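Local coordinates for FACT-Spt16 (Cicer arietinum, PDB 5CE6), which probably binds histones H3-H4, as the N-terminal, peptidase-like domain of the SPT16 subunit of the FACT histone chaperone complex, at residues V216-V221 / E243-I248; P269-G274 / S285-Y291; Y291-V297 / S420-S426. The contacts are given in a common frame with arbitrary orientation. Residues are numbered along the deposited sequence.

Overall arrangement
Three contacts follow one another along the chain, without nesting or crossing, in the M24 peptidase-like part. Interaction 1 closes a largely helical connection of 21 residues and packs helix 237-249 against helix 200-230. Interaction 2 closes a connection of ten residues, laying the loop 285-291 along strand 270-273; Phe271 and Pro269 touch Thr244, linking it to interaction 1. Tyr291 is shared: it ends interaction 2 and begins interaction 3, which spans 122 residues to bring the start of strand 296-306 to the turn before strand 424-435. The helix pair, the sheet holding strands 270-273 and 296-306 and the sheet holding strand 424-435 are joined in sequence, with a cation in each of the last two contacts.

Interaction 1. Residues V216-V221 / E243-I248; sequences VMKNFV and ETEKVI
Both segments are helical: 216-221 lies within helix 200-230 and 243-248 within helix 237-249. The short axes pass 10.6 Å apart, their N-to-C directions 120° from each other, so the helices cross obliquely with a partly antiparallel sense. Across them the CA atoms of Val216 and Ile248 lie 6.7 Å apart, those of Val221 and Thr244 7.2 Å. Residues 217-221 form a wider pi-type turn, in which Val216 O accepts both from Phe220 N (3.0 Å) and from Val221 N (2.9 Å). This helix pair of the pita-bread fold lies on the sheet, Val221 touching Cys300 and Ile248 touching Val302 of strand 296-306.

Val216 and Phe220, both t in chi1, point at the second helix from successive turns. Val216 CG2 sits 4.0 Å from Val247 CG1 and 4.0 Å from Ile248 CG1, while Val216 CG1 is 3.8 Å from Thr244 CG2. The Phe220 ring receives Val247 CG2 over one face, a CH-pi contact 4.0 Å from the centroid and 15° off the normal; Thr244 OG1 lies at the ring edge, 3.5 Å from Phe220 CE2, and Glu243 CB approaches Phe220 CZ at 3.8 Å.

Thr244 OG1 bonds to Leu240 O one turn back, and Glu243 OE2 forms a salt bridge with Lys246 NZ (2.9 Å). The contact is thus made by apolar and CH-pi packing, the polar ends of Thr244 and Glu243 being satisfied within their own helix.

Interaction 2. Residues P269-G274 / S285-Y291; sequences PIFQSG and SNDEALY. With NA (sodium ion), chain E.
In this pita-bread (M24 aminopeptidase-like) fold, a loop follows the edge of a sheet strand and is fastened by serine hydroxyls and bridging waters, with a sodium ion beside it. Strand 270-273 is extended and pairs antiparallel with strand 296-306 through Ile270 and Gln272, whose backbones bond to Ala301 and Ile299; the backbone groups of alternate residues face the loop 285-291. The loop runs the same way as the strand but bows outward in the middle: CA atoms approach to 5.1 Å for Ile270 and Ser285 and to 5.0 Å for Gly274 and Tyr291.

At the first end Ser285 (chi1 m) takes the place of a strand neighbour: its OG donates to Pro269 O (2.8 Å) and accepts from Phe271 N (2.8 Å). Water 1 links Pro269 O (3.1 Å) to Ser285 N (2.8 Å), and water 2 joins Phe271 O (2.6 Å) to Asn286 N (3.0 Å). Asn286 shapes the bow through an Asx turn, its OD1 accepting from Glu288 N at 3.0 Å.

At the far end Ser273 OG (chi1 p) accepts from Tyr291 N at 2.9 Å and also bonds to His237 NE2, which ties the strand end to the start of helix 237-249. Three ligands of the sodium ion are seen, Ala289 O (2.7 Å) and waters 5 and 6 (2.8 Å each); water 5 also donates to Gly274 O (3.0 Å). Gly274 has a positive phi (64/36), a conformation easiest for glycine, and a CB there would lie 3.2 Å from Tyr291 CB and 2.1 Å from the ion; its CA packs 3.6 Å from Tyr291 CB.

Interaction 3. Residues Y291-V297 / S420-S426; sequences YYDSASV and SKNKVFS. With K (potassium ion), chain D.
This is a cation-centred junction between two sheets of the pita-bread (M24 aminopeptidase-like) fold, partly buried, where the loop entering strand 296-306 meets the turn entering strand 424-435. Neither segment hydrogen-bonds to the other as a strand would; the closest CA pairs are Ser296 and Asn422 (6.2 Å) and Val297 and Phe425 (7.5 Å).

On one side, Ala295 takes phi/psi 57/50 and, with Ser296, faces Ile319 in a G1 beta bulge. Before the bulge Ser294 N donates to Asp293 OD1 (2.6 Å), and Ser296 OG reaches back to Asp293 O (2.7 Å). Opposite lies a type I beta turn from Ser420 to Lys423, closed by Lys423 N to Ser420 O at 3.1 Å. Between them sits a potassium ion, bound by Ala295 O (2.9 Å), Ser420 OG (2.9 Å), water 7 (2.9 Å) and Asn422, whose side-chain amide faces the ion. Ala295 O has a second partner in Gln325, on helix 323-342.

Beside the ion, Tyr291 (chi1 t) turns one ring face to the aliphatic part of Lys421: Lys421 CG stands 3.7 Å from the ring centroid, 6° off the normal, a CH-pi contact, and Lys421 CB is 3.4 Å from Tyr291 CE2. Water 7 extends this pairing, lying 2.7 Å from Tyr291 OH and accepting from Lys421 N at 2.9 Å.

Farther along, apolar packing takes over as the strands begin: Val297 (chi1 m) brings CG2 to 4.1 Å from Phe425 CB and to 3.6 Å from Ser426 O, a buried carbonyl without a polar partner in the model.

Interaction 1. Residues V216-V221 / E243-I248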
loop_
_atom_site.group_PDB
_atom_site.type_symbol
_atom_site.label_atom_id
_atom_site.label_comp_id
_atom_site.label_asym_id
_atom_site.label_seq_id
_atom_site.Cartn_x
_atom_site.Cartn_y
_atom_site.Cartn_z
ATOM N N VAL A 216 -8.125 -5.668 15.605
ATOM C CA VAL A 216 -6.845 -5.900 16.254
ATOM C C VAL A 216 -6.437 -4.698 17.116
ATOM O O VAL A 216 -6.011 -4.864 18.259
ATOM C CB VAL A 216 -5.753 -6.245 15.219
ATOM C CG1 VAL A 216 -4.367 -6.190 15.840
ATOM C CG2 VAL A 216 -6.026 -7.615 14.620
ATOM N N MET A 217 -6.588 -3.489 16.584
ATOM C CA MET A 217 -6.250 -2.293 17.361
ATOM C C MET A 217 -7.141 -2.176 18.588
ATOM O O MET A 217 -6.664 -1.958 19.705
ATOM C CB MET A 217 -6.379 -1.024 16.509
ATOM C CG MET A 217 -6.105 0.260 17.292
ATOM S SD MET A 217 -4.375 0.419 17.772
ATOM C CE MET A 217 -3.650 0.936 16.233
ATOM N N LYS A 218 -8.441 -2.327 18.382
ATOM C CA LYS A 218 -9.397 -2.124 19.462
ATOM C C LYS A 218 -9.365 -3.239 20.504
ATOM O O LYS A 218 -9.336 -2.975 21.714
ATOM C CB LYS A 218 -10.817 -1.997 18.905
ATOM C CG LYS A 218 -11.817 -1.449 19.919
ATOM C CD LYS A 218 -13.252 -1.656 19.459
ATOM C CE LYS A 218 -14.255 -1.140 20.486
ATOM N NZ LYS A 218 -14.375 0.349 20.460
ATOM N N ASN A 219 -9.370 -4.482 20.036
ATOM C CA ASN A 219 -9.579 -5.616 20.928
ATOM C C ASN A 219 -8.305 -6.301 21.398
ATOM O O ASN A 219 -8.336 -7.081 22.349
ATOM C CB ASN A 219 -10.521 -6.634 20.283
ATOM C CG ASN A 219 -11.877 -6.041 19.966
ATOM O OD1 ASN A 219 -12.450 -5.308 20.773
ATOM N ND2 ASN A 219 -12.394 -6.351 18.785
ATOM N N PHE A 220 -7.189 -6.028 20.737
ATOM C CA PHE A 220 -5.921 -6.502 21.270
ATOM C C PHE A 220 -5.013 -5.374 21.740
ATOM O O PHE A 220 -4.641 -5.321 22.916
ATOM C CB PHE A 220 -5.163 -7.403 20.294
ATOM C CG PHE A 220 -3.805 -7.786 20.804
ATOM C CD1 PHE A 220 -3.686 -8.697 21.843
ATOM C CD2 PHE A 220 -2.661 -7.198 20.292
ATOM C CE1 PHE A 220 -2.453 -9.038 22.343
ATOM C CE2 PHE A 220 -1.418 -7.536 20.790
ATOM C CZ PHE A 220 -1.315 -8.456 21.818
ATOM N N VAL A 221 -4.644 -4.481 20.826
ATOM C CA VAL A 221 -3.639 -3.467 21.145
ATOM C C VAL A 221 -4.038 -2.574 22.314
ATOM O O VAL A 221 -3.272 -2.415 23.260
ATOM C CB VAL A 221 -3.251 -2.608 19.928
ATOM C CG1 VAL A 221 -2.221 -1.556 20.331
ATOM C CG2 VAL A 221 -2.693 -3.496 18.820
ATOM N N GLU A 243 3.482 -10.016 19.056
ATOM C CA GLU A 243 2.205 -10.446 19.619
ATOM C C GLU A 243 1.040 -9.957 18.762
ATOM O O GLU A 243 0.031 -10.657 18.611
ATOM C CB GLU A 243 2.053 -9.930 21.052
ATOM C CG GLU A 243 3.021 -10.534 22.039
ATOM C CD GLU A 243 2.783 -12.011 22.247
ATOM O OE1 GLU A 243 1.625 -12.388 22.542
ATOM O OE2 GLU A 243 3.750 -12.791 22.110
ATOM N N THR A 244 1.192 -8.761 18.200
ATOM C CA THR A 244 0.169 -8.178 17.325
ATOM C C THR A 244 0.106 -8.968 16.009
ATOM O O THR A 244 -0.979 -9.264 15.491
ATOM C CB THR A 244 0.451 -6.691 17.062
ATOM O OG1 THR A 244 0.463 -5.988 18.312
ATOM C CG2 THR A 244 -0.622 -6.078 16.164
ATOM N N GLU A 245 1.273 -9.318 15.481
ATOM C CA GLU A 245 1.342 -10.178 14.297
ATOM C C GLU A 245 0.552 -11.459 14.487
ATOM O O GLU A 245 -0.215 -11.862 13.611
ATOM C CB GLU A 245 2.788 -10.562 13.989
ATOM C CG GLU A 245 3.483 -9.691 12.963
ATOM C CD GLU A 245 4.768 -10.329 12.453
ATOM O OE1 GLU A 245 4.743 -11.528 12.104
ATOM O OE2 GLU A 245 5.800 -9.630 12.408
ATOM N N LYS A 246 0.767 -12.115 15.623
ATOM C CA LYS A 246 0.106 -13.383 15.912
ATOM C C LYS A 246 -1.412 -13.260 15.892
ATOM O O LYS A 246 -2.113 -14.161 15.432
ATOM C CB LYS A 246 0.555 -13.921 17.267
ATOM C CG LYS A 246 1.999 -14.345 17.290
ATOM C CD LYS A 246 2.293 -15.205 18.510
ATOM C CE LYS A 246 3.139 -14.470 19.533
ATOM N NZ LYS A 246 3.438 -15.333 20.722
ATOM N N VAL A 247 -1.912 -12.141 16.399
ATOM C CA VAL A 247 -3.354 -11.908 16.445
ATOM C C VAL A 247 -3.918 -11.655 15.044
ATOM O O VAL A 247 -5.015 -12.112 14.713
ATOM C CB VAL A 247 -3.695 -10.746 17.397
ATOM C CG1 VAL A 247 -5.162 -10.435 17.339
ATOM C CG2 VAL A 247 -3.294 -11.098 18.825
ATOM N N ILE A 248 -3.172 -10.925 14.223
ATOM C CA ILE A 248 -3.581 -10.699 12.836
ATOM C C ILE A 248 -3.696 -12.022 12.083
ATOM O O ILE A 248 -4.709 -12.280 11.423
ATOM C CB ILE A 248 -2.602 -9.766 12.097
ATOM C CG1 ILE A 248 -2.634 -8.365 12.710
ATOM C CG2 ILE A 248 -2.949 -9.676 10.622
ATOM C CD1 ILE A 248 -1.508 -7.495 12.227
#

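Interaction 2. Residues P269-G274 / S285-Y291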
loop_
_atom_site.group_PDB
_atom_site.type_symbol
_atom_site.label_atom_id
_atom_site.label_comp_id
_atom_site.label_asym_id
_atom_site.label_seq_id
_atom_site.Cartn_x
_atom_site.Cartn_y
_atom_site.Cartn_z
ATOM N N PRO A 269 4.051 -4.762 12.544
ATOM C CA PRO A 269 3.395 -3.706 13.322
ATOM C C PRO A 269 4.395 -2.757 13.949
ATOM O O PRO A 269 5.480 -3.185 14.358
ATOM C CB PRO A 269 2.654 -4.499 14.397
ATOM C CG PRO A 269 2.232 -5.754 13.644
ATOM C CD PRO A 269 3.448 -6.085 12.809
ATOM N N ILE A 270 4.034 -1.482 14.010
ATOM C CA ILE A 270 4.951 -0.457 14.486
ATOM C C ILE A 270 4.514 -0.009 15.860
ATOM O O ILE A 270 3.382 0.411 16.040
ATOM C CB ILE A 270 4.954 0.751 13.533
ATOM C CG1 ILE A 270 5.587 0.347 12.189
ATOM C CG2 ILE A 270 5.683 1.954 14.162
ATOM C CD1 ILE A 270 5.273 1.323 11.045
ATOM N N PHE A 271 5.405 -0.144 16.835
ATOM C CA PHE A 271 5.169 0.395 18.169
ATOM C C PHE A 271 6.326 1.299 18.521
ATOM O O PHE A 271 7.487 0.899 18.403
ATOM C CB PHE A 271 5.076 -0.732 19.190
ATOM C CG PHE A 271 3.797 -1.500 19.113
ATOM C CD1 PHE A 271 3.669 -2.572 18.241
ATOM C CD2 PHE A 271 2.710 -1.134 19.899
ATOM C CE1 PHE A 271 2.477 -3.274 18.148
ATOM C CE2 PHE A 271 1.513 -1.843 19.822
ATOM C CZ PHE A 271 1.403 -2.912 18.949
ATOM N N GLN A 272 6.016 2.520 18.955
ATOM C CA GLN A 272 7.058 3.492 19.289
ATOM C C GLN A 272 6.683 4.250 20.546
ATOM O O GLN A 272 5.512 4.570 20.759
ATOM C CB GLN A 272 7.237 4.495 18.141
ATOM C CG GLN A 272 7.675 3.863 16.834
ATOM C CD GLN A 272 7.744 4.838 15.677
ATOM O OE1 GLN A 272 7.347 5.996 15.797
ATOM N NE2 GLN A 272 8.219 4.358 14.531
ATOM N N SER A 273 7.682 4.564 21.363
ATOM C CA SER A 273 7.444 5.380 22.548
ATOM C C SER A 273 8.777 5.915 23.030
ATOM O O SER A 273 9.801 5.670 22.402
ATOM C CB SER A 273 6.783 4.548 23.651
ATOM O OG SER A 273 7.698 3.598 24.177
ATOM N N GLY A 274 8.766 6.645 24.143
ATOM C CA GLY A 274 10.006 6.982 24.816
ATOM C C GLY A 274 10.953 7.862 24.022
ATOM O O GLY A 274 12.185 7.708 24.101
ATOM N N SER A 285 9.763 -1.542 14.748
ATOM C CA SER A 285 9.656 -1.575 16.203
ATOM C C SER A 285 10.985 -2.023 16.790
ATOM O O SER A 285 11.520 -3.070 16.415
ATOM C CB SER A 285 8.554 -2.537 16.638
ATOM O OG SER A 285 7.277 -2.097 16.198
ATOM N N ASN A 286 11.526 -1.230 17.703
ATOM C CA ASN A 286 12.837 -1.550 18.272
ATOM C C ASN A 286 12.760 -2.485 19.482
ATOM O O ASN A 286 11.675 -2.979 19.809
ATOM C CB ASN A 286 13.631 -0.273 18.571
ATOM C CG ASN A 286 13.013 0.570 19.676
ATOM O OD1 ASN A 286 12.279 0.070 20.532
ATOM N ND2 ASN A 286 13.309 1.868 19.658
ATOM N N ASP A 287 13.905 -2.734 20.127
ATOM C CA ASP A 287 13.975 -3.619 21.295
ATOM C C ASP A 287 13.989 -2.860 22.616
ATOM O O ASP A 287 14.375 -3.408 23.649
ATOM C CB ASP A 287 15.224 -4.507 21.247
ATOM C CG ASP A 287 15.168 -5.566 20.178
ATOM O OD1 ASP A 287 14.082 -5.871 19.646
ATOM O OD2 ASP A 287 16.244 -6.125 19.884
ATOM N N GLU A 288 13.590 -1.592 22.588
ATOM C CA GLU A 288 13.485 -0.808 23.810
ATOM C C GLU A 288 12.150 -1.083 24.496
ATOM O O GLU A 288 11.187 -1.493 23.852
ATOM C CB GLU A 288 13.622 0.688 23.504
ATOM C CG GLU A 288 14.997 1.072 23.003
ATOM C CD GLU A 288 16.064 0.833 24.048
ATOM O OE1 GLU A 288 15.857 1.232 25.217
ATOM O OE2 GLU A 288 17.109 0.243 23.705
ATOM N N ALA A 289 12.109 -0.866 25.807
ATOM C CA ALA A 289 10.897 -1.087 26.583
ATOM C C ALA A 289 9.877 0.008 26.297
ATOM O O ALA A 289 10.246 1.161 26.077
ATOM C CB ALA A 289 11.222 -1.129 28.058
ATOM N N LEU A 290 8.601 -0.360 26.291
ATOM C CA LEU A 290 7.524 0.617 26.183
ATOM C C LEU A 290 7.646 1.616 27.329
ATOM O O LEU A 290 7.877 1.227 28.474
ATOM C CB LEU A 290 6.167 -0.087 26.257
ATOM C CG LEU A 290 4.937 0.789 26.058
ATOM C CD1 LEU A 290 4.796 1.130 24.584
ATOM C CD2 LEU A 290 3.677 0.116 26.583
ATOM N N TYR A 291 7.515 2.901 27.016
ATOM C CA TYR A 291 7.693 3.949 28.021
ATOM C C TYR A 291 6.369 4.644 28.261
ATOM O O TYR A 291 5.710 5.085 27.315
ATOM C CB TYR A 291 8.737 4.970 27.566
ATOM C CG TYR A 291 9.112 5.968 28.642
ATOM C CD1 TYR A 291 10.102 5.670 29.567
ATOM C CD2 TYR A 291 8.478 7.200 28.726
ATOM C CE1 TYR A 291 10.451 6.568 30.548
ATOM C CE2 TYR A 291 8.814 8.106 29.707
ATOM C CZ TYR A 291 9.809 7.786 30.614
ATOM O OH TYR A 291 10.159 8.688 31.599
HETATM NA NA NA E . 10.673 3.617 25.007
HETATM O O HOH W 1 8.213 -3.071 12.936
HETATM O O HOH W 2 10.072 1.340 18.309
HETATM O O HOH W 3 12.201 3.515 22.092
HETATM O O HOH W 4 6.390 7.188 25.690
HETATM O O HOH W 5 13.030 4.820 24.235
HETATM O O HOH W 6 12.247 2.906 27.236
#

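Interaction 3. Residues Y291-V297 / S420-S426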
loop_
_atom_site.group_PDB
_atom_site.type_symbol
_atom_site.label_atom_id
_atom_site.label_comp_id
_atom_site.label_asym_id
_atom_site.label_seq_id
_atom_site.Cartn_x
_atom_site.Cartn_y
_atom_site.Cartn_z
ATOM N N TYR A 291 7.515 2.901 27.016
ATOM C CA TYR A 291 7.693 3.949 28.021
ATOM C C TYR A 291 6.369 4.644 28.261
ATOM O O TYR A 291 5.710 5.085 27.315
ATOM C CB TYR A 291 8.737 4.970 27.566
ATOM C CG TYR A 291 9.112 5.968 28.642
ATOM C CD1 TYR A 291 10.102 5.670 29.567
ATOM C CD2 TYR A 291 8.478 7.200 28.726
ATOM C CE1 TYR A 291 10.451 6.568 30.548
ATOM C CE2 TYR A 291 8.814 8.106 29.707
ATOM C CZ TYR A 291 9.809 7.786 30.614
ATOM O OH TYR A 291 10.159 8.688 31.599
ATOM N N TYR A 292 5.978 4.752 29.528
ATOM C CA TYR A 292 4.663 5.286 29.839
ATOM C C TYR A 292 4.617 6.101 31.118
ATOM O O TYR A 292 3.571 6.195 31.753
ATOM C CB TYR A 292 3.612 4.168 29.888
ATOM C CG TYR A 292 4.053 2.955 30.664
ATOM C CD1 TYR A 292 4.021 2.950 32.054
ATOM C CD2 TYR A 292 4.521 1.819 30.008
ATOM C CE1 TYR A 292 4.438 1.853 32.769
ATOM C CE2 TYR A 292 4.941 0.717 30.716
ATOM C CZ TYR A 292 4.894 0.738 32.095
ATOM O OH TYR A 292 5.312 -0.364 32.807
ATOM N N ASP A 293 5.738 6.705 31.498
ATOM C CA ASP A 293 5.705 7.623 32.632
ATOM C C ASP A 293 5.001 8.922 32.229
ATOM O O ASP A 293 4.454 9.020 31.133
ATOM C CB ASP A 293 7.112 7.887 33.161
ATOM C CG ASP A 293 7.130 8.134 34.661
ATOM O OD1 ASP A 293 6.393 9.027 35.133
ATOM O OD2 ASP A 293 7.867 7.415 35.366
ATOM N N SER A 294 5.000 9.916 33.111
ATOM C CA SER A 294 4.269 11.156 32.844
ATOM C C SER A 294 4.706 11.848 31.556
ATOM O O SER A 294 5.864 11.756 31.161
ATOM C CB SER A 294 4.393 12.121 34.028
ATOM O OG SER A 294 3.608 11.668 35.113
ATOM N N ALA A 295 3.761 12.526 30.909
ATOM C CA ALA A 295 4.013 13.261 29.667
ATOM C C ALA A 295 4.578 12.361 28.577
ATOM O O ALA A 295 5.573 12.691 27.929
ATOM C CB ALA A 295 4.934 14.444 29.917
ATOM N N SER A 296 3.918 11.232 28.364
ATOM C CA SER A 296 4.395 10.251 27.393
ATOM C C SER A 296 3.417 10.051 26.261
ATOM O O SER A 296 2.210 10.259 26.416
ATOM C CB SER A 296 4.638 8.908 28.071
ATOM O OG SER A 296 5.811 8.949 28.843
ATOM N N VAL A 297 3.934 9.639 25.106
ATOM C CA VAL A 297 3.046 9.249 24.015
ATOM C C VAL A 297 3.512 7.916 23.450
ATOM O O VAL A 297 4.692 7.576 23.524
ATOM C CB VAL A 297 2.944 10.309 22.890
ATOM C CG1 VAL A 297 2.486 11.654 23.443
ATOM C CG2 VAL A 297 4.254 10.470 22.190
ATOM N N SER A 420 12.145 15.596 30.071
ATOM C CA SER A 420 11.392 14.355 29.893
ATOM C C SER A 420 11.926 13.464 28.768
ATOM O O SER A 420 12.611 13.920 27.847
ATOM C CB SER A 420 9.913 14.647 29.657
ATOM O OG SER A 420 9.548 14.332 28.330
ATOM N N LYS A 421 11.592 12.184 28.857
ATOM C CA LYS A 421 11.997 11.198 27.872
ATOM C C LYS A 421 11.490 11.573 26.477
ATOM O O LYS A 421 12.140 11.294 25.466
ATOM C CB LYS A 421 11.422 9.845 28.281
ATOM C CG LYS A 421 11.855 8.687 27.428
ATOM C CD LYS A 421 13.056 8.006 28.036
ATOM C CE LYS A 421 13.425 6.747 27.272
ATOM N NZ LYS A 421 14.849 6.384 27.535
ATOM N N ASN A 422 10.321 12.204 26.444
ATOM C CA ASN A 422 9.672 12.623 25.207
ATOM C C ASN A 422 9.867 14.104 24.901
ATOM O O ASN A 422 8.997 14.731 24.284
ATOM C CB ASN A 422 8.170 12.293 25.259
ATOM C CG ASN A 422 7.891 10.793 25.113
ATOM O OD1 ASN A 422 7.869 10.267 24.007
ATOM N ND2 ASN A 422 7.691 10.108 26.235
ATOM N N LYS A 423 11.002 14.650 25.350
ATOM C CA LYS A 423 11.437 16.017 25.042
ATOM C C LYS A 423 11.130 16.379 23.600
ATOM O O LYS A 423 10.581 17.443 23.304
ATOM C CB LYS A 423 12.940 16.154 25.301
ATOM C CG LYS A 423 13.588 17.363 24.620
ATOM C CD LYS A 423 15.076 17.453 24.919
ATOM C CE LYS A 423 15.739 18.568 24.111
ATOM N NZ LYS A 423 17.117 18.856 24.611
ATOM N N VAL A 424 11.468 15.463 22.705
ATOM C CA VAL A 424 11.035 15.552 21.326
ATOM C C VAL A 424 10.101 14.366 21.111
ATOM O O VAL A 424 10.457 13.226 21.428
ATOM C CB VAL A 424 12.239 15.474 20.376
ATOM C CG1 VAL A 424 11.788 15.538 18.941
ATOM C CG2 VAL A 424 13.218 16.599 20.676
ATOM N N PHE A 425 8.896 14.625 20.604
ATOM C CA PHE A 425 7.928 13.558 20.387
ATOM C C PHE A 425 7.233 13.712 19.046
ATOM O O PHE A 425 7.331 14.754 18.397
ATOM C CB PHE A 425 6.883 13.520 21.508
ATOM C CG PHE A 425 5.926 14.682 21.493
ATOM C CD1 PHE A 425 6.283 15.902 22.051
ATOM C CD2 PHE A 425 4.665 14.552 20.922
ATOM C CE1 PHE A 425 5.401 16.973 22.044
ATOM C CE2 PHE A 425 3.778 15.615 20.900
ATOM C CZ PHE A 425 4.140 16.835 21.465
ATOM N N SER A 426 6.537 12.665 18.623
ATOM C CA SER A 426 5.750 12.730 17.404
ATOM C C SER A 426 4.353 12.178 17.687
ATOM O O SER A 426 4.127 11.556 18.727
ATOM C CB SER A 426 6.433 11.936 16.275
ATOM O OG SER A 426 7.726 12.476 15.998
HETATM K K K D . 8.216 11.749 28.663
HETATM O O HOH W 7 9.892 11.265 31.024
#